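Local coordinates for lipoprotein (Mycoplasma mycoides subsp. capri, PDB 7ADK), which probably acts as a surface-anchored peptidase of the PA clan, like the chymotrypsin-like mycoplasma proteases that cleave immunoglobulins, at residues S463-N468 against F486-F491; A284-N289 against S423-I428. All blocks are in the same frame, centred on the assembly; numbering follows the deposited sequence.

Contact 1 of 2, residues S463-N468 against F486-F491; sequences SLTRLN and FTKFTF
Thr465 OG1 stands anti to its backbone N (chi1 -176°), Thr487 OG1 lies anti to its own carbonyl carbon, and Arg466 CG takes the crowded place between N and carbonyl carbon (chi1 58°); together these torsions gather the polar groups around Thr487. Thr487 O accepts twice: Arg466 N points nearly along the C=O axis at 2.9 Å, whereas Thr465 OG1 donates from above the carbonyl plane at 3.1 Å. Asn480 ND2 also bonds that hydroxyl, so threonine suits a buried position needing both a donor and an acceptor. On the sheet face that carries Leu464, Arg466, Thr487 and Phe489, Asn468 ND2 reaches in from the loop after the strand and donates in its amide plane to Thr487 OG1 at 3.3 Å. Arg466, bent at chi2, runs alongside Thr487 and is tied down by Ile582 O at NE and Lys581 O at NH1. Over one guanidinium face comes Phe489 CE1, 3.9 Å from Arg466 NE, but the planes stand 66° apart, so the ring meets the cation with its rim and not as a parallel stack. The face carrying Ser463, Thr465, Leu467, Phe486, Lys488 and Thr490 begins apolar: Leu467 CD1 sits over the Phe486 ring, 4.2 Å from its centroid, a CH-pi contact. Further along, Lys488 extends fully across Thr465, its CG 3.4 Å from Ser463 OG, and its long chain carries NZ to a salt bridge with Glu291. Ser463 OG shares a 2.7 Å hydrogen bond with Thr490 OG1, two small hydroxyls meeting at a non-hydrogen-bonded pair. Reciprocal backbone bonds at Leu464-Phe489 and Arg466-Thr487 set the register. With strand 289-293 beyond 461-467 and strand 556-562 beyond 486-493, this is antiparallel pairing within a curled sheet, consistent with a beta-barrel half of the chymotrypsin-like PA-clan fold.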
ATOM      1  N   SER B 463      -1.035  20.391  12.658  1.00 58.32           N
ATOM      2  CA  SER B 463      -0.644  19.071  13.162  1.00 58.32           C
ATOM      3  C   SER B 463       0.774  18.648  12.754  1.00 58.32           C
ATOM      4  O   SER B 463       1.286  19.108  11.744  1.00 58.32           O
ATOM      5  CB  SER B 463      -1.684  18.036  12.733  1.00 58.32           C
ATOM      6  OG  SER B 463      -1.537  16.840  13.453  1.00 58.32           O
ATOM      7  N   LEU B 464       1.381  17.768  13.553  1.00 55.49           N
ATOM      8  CA  LEU B 464       2.715  17.184  13.370  1.00 55.49           C
ATOM      9  C   LEU B 464       2.577  15.663  13.458  1.00 55.49           C
ATOM     10  O   LEU B 464       2.340  15.157  14.550  1.00 55.49           O
ATOM     11  CB  LEU B 464       3.606  17.717  14.506  1.00 55.49           C
ATOM     12  CG  LEU B 464       3.830  19.229  14.542  1.00 55.49           C
ATOM     13  CD1 LEU B 464       4.412  19.624  15.887  1.00 55.49           C
ATOM     14  CD2 LEU B 464       4.790  19.708  13.464  1.00 55.49           C
ATOM     15  N   THR B 465       2.742  14.900  12.377  1.00 57.68           N
ATOM     16  CA  THR B 465       2.860  13.430  12.470  1.00 57.68           C
ATOM     17  C   THR B 465       4.249  12.933  12.130  1.00 57.68           C
ATOM     18  O   THR B 465       4.801  13.243  11.080  1.00 57.68           O
ATOM     19  CB  THR B 465       1.730  12.636  11.790  1.00 57.68           C
ATOM     20  OG1 THR B 465       1.887  11.251  12.026  1.00 57.68           O
ATOM     21  CG2 THR B 465       1.571  12.746  10.292  1.00 57.68           C
ATOM     22  N   ARG B 466       4.823  12.164  13.050  1.00 56.66           N
ATOM     23  CA  ARG B 466       6.241  11.809  13.053  1.00 56.66           C
ATOM     24  C   ARG B 466       6.494  10.392  13.529  1.00 56.66           C
ATOM     25  O   ARG B 466       5.785   9.898  14.398  1.00 56.66           O
ATOM     26  CB  ARG B 466       6.997  12.838  13.908  1.00 56.66           C
ATOM     27  CG  ARG B 466       6.533  12.973  15.361  1.00 56.66           C
ATOM     28  CD  ARG B 466       7.627  12.471  16.279  1.00 56.66           C
ATOM     29  NE  ARG B 466       7.134  12.178  17.615  1.00 56.66           N
ATOM     30  CZ  ARG B 466       6.624  11.036  18.007  1.00 56.66           C
ATOM     31  NH1 ARG B 466       6.518  10.784  19.265  1.00 56.66           N
ATOM     32  NH2 ARG B 466       6.214  10.130  17.177  1.00 56.66           N
ATOM     33  N   LEU B 467       7.508   9.755  12.959  1.00 57.44           N
ATOM     34  CA  LEU B 467       7.995   8.417  13.307  1.00 57.44           C
ATOM     35  C   LEU B 467       8.657   8.454  14.686  1.00 57.44           C
ATOM     36  O   LEU B 467       9.507   9.319  14.912  1.00 57.44           O
ATOM     37  CB  LEU B 467       8.958   8.020  12.174  1.00 57.44           C
ATOM     38  CG  LEU B 467       9.454   6.573  12.133  1.00 57.44           C
ATOM     39  CD1 LEU B 467       8.315   5.564  12.165  1.00 57.44           C
ATOM     40  CD2 LEU B 467      10.207   6.334  10.827  1.00 57.44           C
ATOM     41  N   ASN B 468       8.244   7.605  15.629  1.00 62.86           N
ATOM     42  CA  ASN B 468       8.798   7.659  16.978  1.00 62.86           C
ATOM     43  C   ASN B 468      10.214   7.081  17.056  1.00 62.86           C
ATOM     44  O   ASN B 468      10.567   6.139  16.349  1.00 62.86           O
ATOM     45  CB  ASN B 468       7.844   7.164  18.085  1.00 62.86           C
ATOM     46  CG  ASN B 468       7.032   5.907  17.880  1.00 62.86           C
ATOM     47  OD1 ASN B 468       7.540   4.838  17.597  1.00 62.86           O
ATOM     48  ND2 ASN B 468       5.747   5.964  18.103  1.00 62.86           N
ATOM     49  N   PHE B 486       4.048   5.616  13.938  1.00 55.29           N
ATOM     50  CA  PHE B 486       3.855   7.061  13.881  1.00 55.29           C
ATOM     51  C   PHE B 486       3.017   7.529  15.067  1.00 55.29           C
ATOM     52  O   PHE B 486       2.083   6.859  15.519  1.00 55.29           O
ATOM     53  CB  PHE B 486       3.219   7.500  12.556  1.00 55.29           C
ATOM     54  CG  PHE B 486       4.032   7.133  11.335  1.00 55.29           C
ATOM     55  CD1 PHE B 486       5.171   7.872  10.985  1.00 55.29           C
ATOM     56  CD2 PHE B 486       3.663   6.028  10.561  1.00 55.29           C
ATOM     57  CE1 PHE B 486       5.980   7.455   9.919  1.00 55.29           C
ATOM     58  CE2 PHE B 486       4.459   5.613   9.480  1.00 55.29           C
ATOM     59  CZ  PHE B 486       5.635   6.316   9.175  1.00 55.29           C
ATOM     60  N   THR B 487       3.298   8.740  15.522  1.00 60.20           N
ATOM     61  CA  THR B 487       2.415   9.487  16.419  1.00 60.20           C
ATOM     62  C   THR B 487       2.088  10.810  15.752  1.00 60.20           C
ATOM     63  O   THR B 487       2.865  11.325  14.949  1.00 60.20           O
ATOM     64  CB  THR B 487       3.001   9.685  17.827  1.00 60.20           C
ATOM     65  OG1 THR B 487       3.718   8.552  18.271  1.00 60.20           O
ATOM     66  CG2 THR B 487       1.930   9.955  18.869  1.00 60.20           C
ATOM     67  N   LYS B 488       0.906  11.343  16.034  1.00 59.16           N
ATOM     68  CA  LYS B 488       0.400  12.597  15.482  1.00 59.16           C
ATOM     69  C   LYS B 488      -0.084  13.488  16.612  1.00 59.16           C
ATOM     70  O   LYS B 488      -0.777  13.017  17.503  1.00 59.16           O
ATOM     71  CB  LYS B 488      -0.678  12.251  14.446  1.00 59.16           C
ATOM     72  CG  LYS B 488      -1.391  13.461  13.842  1.00 59.16           C
ATOM     73  CD  LYS B 488      -2.204  13.040  12.611  1.00 59.16           C
ATOM     74  CE  LYS B 488      -3.131  14.170  12.160  1.00 59.16           C
ATOM     75  NZ  LYS B 488      -3.669  13.954  10.793  1.00 59.16           N
ATOM     76  N   PHE B 489       0.265  14.762  16.562  1.00 59.79           N
ATOM     77  CA  PHE B 489      -0.113  15.769  17.545  1.00 59.79           C
ATOM     78  C   PHE B 489      -0.853  16.883  16.822  1.00 59.79           C
ATOM     79  O   PHE B 489      -0.255  17.564  16.001  1.00 59.79           O
ATOM     80  CB  PHE B 489       1.144  16.292  18.262  1.00 59.79           C
ATOM     81  CG  PHE B 489       1.971  15.197  18.894  1.00 59.79           C
ATOM     82  CD1 PHE B 489       2.921  14.506  18.129  1.00 59.79           C
ATOM     83  CD2 PHE B 489       1.740  14.819  20.221  1.00 59.79           C
ATOM     84  CE1 PHE B 489       3.601  13.411  18.667  1.00 59.79           C
ATOM     85  CE2 PHE B 489       2.435  13.736  20.765  1.00 59.79           C
ATOM     86  CZ  PHE B 489       3.352  13.020  19.986  1.00 59.79           C
ATOM     87  N   THR B 490      -2.136  17.074  17.101  1.00 58.78           N
ATOM     88  CA  THR B 490      -2.973  18.094  16.449  1.00 58.78           C
ATOM     89  C   THR B 490      -3.347  19.170  17.446  1.00 58.78           C
ATOM     90  O   THR B 490      -3.831  18.867  18.522  1.00 58.78           O
ATOM     91  CB  THR B 490      -4.222  17.488  15.805  1.00 58.78           C
ATOM     92  OG1 THR B 490      -3.850  16.498  14.881  1.00 58.78           O
ATOM     93  CG2 THR B 490      -5.061  18.493  15.027  1.00 58.78           C
ATOM     94  N   PHE B 491      -3.175  20.429  17.074  1.00 62.51           N
ATOM     95  CA  PHE B 491      -3.438  21.598  17.899  1.00 62.51           C
ATOM     96  C   PHE B 491      -4.535  22.451  17.278  1.00 62.51           C
ATOM     97  O   PHE B 491      -4.566  22.665  16.066  1.00 62.51           O
ATOM     98  CB  PHE B 491      -2.161  22.401  18.110  1.00 62.51           C
ATOM     99  CG  PHE B 491      -0.993  21.596  18.628  1.00 62.51           C
ATOM    100  CD1 PHE B 491      -0.171  20.892  17.728  1.00 62.51           C
ATOM    101  CD2 PHE B 491      -0.729  21.532  20.005  1.00 62.51           C
ATOM    102  CE1 PHE B 491       0.911  20.138  18.202  1.00 62.51           C
ATOM    103  CE2 PHE B 491       0.380  20.812  20.470  1.00 62.51           C
ATOM    104  CZ  PHE B 491       1.199  20.117  19.573  1.00 62.51           C
TER

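Contact 2 of 2, residues A284-N289 against S423-I428; sequences ARTLPN and SGTMWI
Ser423, with OG anti to its backbone N, aims its hydroxyl at the chain just beyond the partner segment and bonds Glu290 O. Gly424 has no side chain and pairs through its backbone with Glu290. At Thr425 the strand forms a non-hydrogen-bonded antiparallel pair with Asn289; the branched residue divides its work, OG1 accepting from Tyr637 N while the CG2 methyl meets Thr286 CG2 at 3.9 Å. Met426 is gripped through its backbone: its N-H runs nearly along the C=O axis of Pro288, N to O 3.3 Å. Its carbonyl oxygen faces Pro288 CD, 3.2 Å away, and lies close to Thr286 CG2. The methionine chain, bent at chi3, lays CE against Pro288 CG at 4.1 Å, a flexible thioether fitted to a rigid ring that has no N-H to offer. Here 284-289 is the irregular lead-in to strand 289-293, brought against strand 421-433 at the start of the antiparallel sheet. Trp427 CB packs on Thr286 CA, the centre of an inverse gamma turn whose closing bond, Leu287 N to Arg285 O, is weak; the indole turns to strand 761-765, where it packs on Ser762 and Arg764. Ile428 N donates to the same Arg285 O at 2.9 Å, in the carbonyl plane, and with CG1 anti to the backbone N its CD1 reaches Leu287 CD2 at 3.9 Å.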
ATOM      1  N   ALA B 284      13.076  10.886  14.434  1.00 63.61           N
ATOM      2  CA  ALA B 284      13.610  11.922  15.310  1.00 63.61           C
ATOM      3  C   ALA B 284      13.845  13.319  14.717  1.00 63.61           C
ATOM      4  O   ALA B 284      13.591  14.274  15.428  1.00 63.61           O
ATOM      5  CB  ALA B 284      14.788  11.419  16.123  1.00 63.61           C
ATOM      6  N   ARG B 285      14.313  13.480  13.482  1.00 63.10           N
ATOM      7  CA  ARG B 285      14.807  14.773  12.993  1.00 63.10           C
ATOM      8  C   ARG B 285      13.939  15.367  11.902  1.00 63.10           C
ATOM      9  O   ARG B 285      13.447  16.481  12.062  1.00 63.10           O
ATOM     10  CB  ARG B 285      16.278  14.681  12.559  1.00 63.10           C
ATOM     11  CG  ARG B 285      17.220  14.093  13.606  1.00 63.10           C
ATOM     12  CD  ARG B 285      17.404  14.914  14.868  1.00 63.10           C
ATOM     13  NE  ARG B 285      18.306  14.192  15.783  1.00 63.10           N
ATOM     14  CZ  ARG B 285      17.945  13.442  16.807  1.00 63.10           C
ATOM     15  NH1 ARG B 285      16.896  13.683  17.530  1.00 63.10           N
ATOM     16  NH2 ARG B 285      18.634  12.395  17.131  1.00 63.10           N
ATOM     17  N   THR B 286      13.703  14.657  10.809  1.00 60.59           N
ATOM     18  CA  THR B 286      12.754  15.082   9.764  1.00 60.59           C
ATOM     19  C   THR B 286      11.348  14.744  10.190  1.00 60.59           C
ATOM     20  O   THR B 286      10.592  14.073   9.494  1.00 60.59           O
ATOM     21  CB  THR B 286      13.056  14.544   8.374  1.00 60.59           C
ATOM     22  OG1 THR B 286      14.425  14.740   8.162  1.00 60.59           O
ATOM     23  CG2 THR B 286      12.283  15.336   7.320  1.00 60.59           C
ATOM     24  N   LEU B 287      11.065  15.107  11.436  1.00 60.11           N
ATOM     25  CA  LEU B 287      10.048  14.463  12.213  1.00 60.11           C
ATOM     26  C   LEU B 287       8.698  14.638  11.527  1.00 60.11           C
ATOM     27  O   LEU B 287       8.096  13.607  11.208  1.00 60.11           O
ATOM     28  CB  LEU B 287      10.202  14.797  13.730  1.00 60.11           C
ATOM     29  CG  LEU B 287       9.872  16.182  14.324  1.00 60.11           C
ATOM     30  CD1 LEU B 287       8.406  16.306  14.727  1.00 60.11           C
ATOM     31  CD2 LEU B 287      10.657  16.409  15.602  1.00 60.11           C
ATOM     32  N   PRO B 288       8.210  15.856  11.227  1.00 55.93           N
ATOM     33  CA  PRO B 288       6.815  16.018  11.001  1.00 55.93           C
ATOM     34  C   PRO B 288       6.435  16.057   9.525  1.00 55.93           C
ATOM     35  O   PRO B 288       6.867  16.912   8.745  1.00 55.93           O
ATOM     36  CB  PRO B 288       6.454  17.305  11.720  1.00 55.93           C
ATOM     37  CG  PRO B 288       7.738  18.113  11.805  1.00 55.93           C
ATOM     38  CD  PRO B 288       8.799  17.179  11.222  1.00 55.93           C
ATOM     39  N   ASN B 289       5.583  15.117   9.168  1.00 54.99           N
ATOM     40  CA  ASN B 289       4.633  15.294   8.101  1.00 54.99           C
ATOM     41  C   ASN B 289       3.655  16.307   8.713  1.00 54.99           C
ATOM     42  O   ASN B 289       3.103  16.048   9.779  1.00 54.99           O
ATOM     43  CB  ASN B 289       3.970  13.938   7.876  1.00 54.99           C
ATOM     44  CG  ASN B 289       2.842  13.937   6.875  1.00 54.99           C
ATOM     45  OD1 ASN B 289       2.592  14.886   6.160  1.00 54.99           O
ATOM     46  ND2 ASN B 289       2.132  12.846   6.783  1.00 54.99           N
ATOM     47  N   SER B 423      -0.341  20.734   3.034  1.00 57.55           N
ATOM     48  CA  SER B 423       0.489  19.735   3.706  1.00 57.55           C
ATOM     49  C   SER B 423       1.825  19.511   3.009  1.00 57.55           C
ATOM     50  O   SER B 423       1.921  19.444   1.781  1.00 57.55           O
ATOM     51  CB  SER B 423      -0.275  18.430   3.882  1.00 57.55           C
ATOM     52  OG  SER B 423       0.557  17.480   4.512  1.00 57.55           O
ATOM     53  N   GLY B 424       2.873  19.366   3.809  1.00 54.23           N
ATOM     54  CA  GLY B 424       4.253  19.322   3.340  1.00 54.23           C
ATOM     55  C   GLY B 424       5.146  18.572   4.308  1.00 54.23           C
ATOM     56  O   GLY B 424       4.708  17.616   4.959  1.00 54.23           O
ATOM     57  N   THR B 425       6.424  18.915   4.378  1.00 52.11           N
ATOM     58  CA  THR B 425       7.329  18.273   5.322  1.00 52.11           C
ATOM     59  C   THR B 425       8.322  19.277   5.907  1.00 52.11           C
ATOM     60  O   THR B 425       8.618  20.316   5.307  1.00 52.11           O
ATOM     61  CB  THR B 425       8.041  17.093   4.654  1.00 52.11           C
ATOM     62  OG1 THR B 425       7.082  16.196   4.156  1.00 52.11           O
ATOM     63  CG2 THR B 425       8.896  16.280   5.618  1.00 52.11           C
ATOM     64  N   MET B 426       8.813  18.993   7.102  1.00 55.15           N
ATOM     65  CA  MET B 426       9.810  19.786   7.809  1.00 55.15           C
ATOM     66  C   MET B 426      10.858  18.903   8.482  1.00 55.15           C
ATOM     67  O   MET B 426      10.642  17.718   8.714  1.00 55.15           O
ATOM     68  CB  MET B 426       9.200  20.662   8.914  1.00 55.15           C
ATOM     69  CG  MET B 426       7.912  21.375   8.563  1.00 55.15           C
ATOM     70  SD  MET B 426       7.529  22.814   9.577  1.00 55.15           S
ATOM     71  CE  MET B 426       6.970  22.061  11.136  1.00 55.15           C
ATOM     72  N   TRP B 427      11.973  19.502   8.854  1.00 52.94           N
ATOM     73  CA  TRP B 427      12.883  18.953   9.844  1.00 52.94           C
ATOM     74  C   TRP B 427      13.109  19.929  10.977  1.00 52.94           C
ATOM     75  O   TRP B 427      13.060  21.148  10.800  1.00 52.94           O
ATOM     76  CB  TRP B 427      14.211  18.565   9.205  1.00 52.94           C
ATOM     77  CG  TRP B 427      14.997  19.705   8.646  1.00 52.94           C
ATOM     78  CD1 TRP B 427      16.006  20.342   9.275  1.00 52.94           C
ATOM     79  CD2 TRP B 427      14.831  20.380   7.366  1.00 52.94           C
ATOM     80  NE1 TRP B 427      16.464  21.371   8.498  1.00 52.94           N
ATOM     81  CE2 TRP B 427      15.790  21.437   7.302  1.00 52.94           C
ATOM     82  CE3 TRP B 427      13.985  20.203   6.265  1.00 52.94           C
ATOM     83  CZ2 TRP B 427      15.905  22.302   6.219  1.00 52.94           C
ATOM     84  CZ3 TRP B 427      14.109  21.055   5.156  1.00 52.94           C
ATOM     85  CH2 TRP B 427      15.059  22.097   5.128  1.00 52.94           C
ATOM     86  N   ILE B 428      13.328  19.399  12.164  1.00 55.59           N
ATOM     87  CA  ILE B 428      13.780  20.159  13.319  1.00 55.59           C
ATOM     88  C   ILE B 428      15.227  20.606  13.051  1.00 55.59           C
ATOM     89  O   ILE B 428      16.090  19.777  12.760  1.00 55.59           O
ATOM     90  CB  ILE B 428      13.570  19.298  14.584  1.00 55.59           C
ATOM     91  CG1 ILE B 428      13.455  20.147  15.850  1.00 55.59           C
ATOM     92  CG2 ILE B 428      14.595  18.168  14.771  1.00 55.59           C
ATOM     93  CD1 ILE B 428      12.772  19.342  16.966  1.00 55.59           C
TER

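Both contacts are buried and belong to the same antiparallel sheet, their centres about 10 Å apart. Strand 289-293 joins them, pairing on one edge with 421-433 and on the other with 461-467: Asn289 N lies 2.8 Å from Thr465 O, a probable hydrogen bond. Leu464 CD2 meets Pro288 CB and Met426 CE, so the apolar packing runs on between the two. Contact 1 is regular strand pairing, with ladder bonds, shared hydroxyls and charged groups held by partners nearby. Contact 2, nearer the centre of the chain, sets a mostly irregular segment, which becomes strand at Asn289, against strand 421-433, with two backbone bonds between its segments and mainly aliphatic packing.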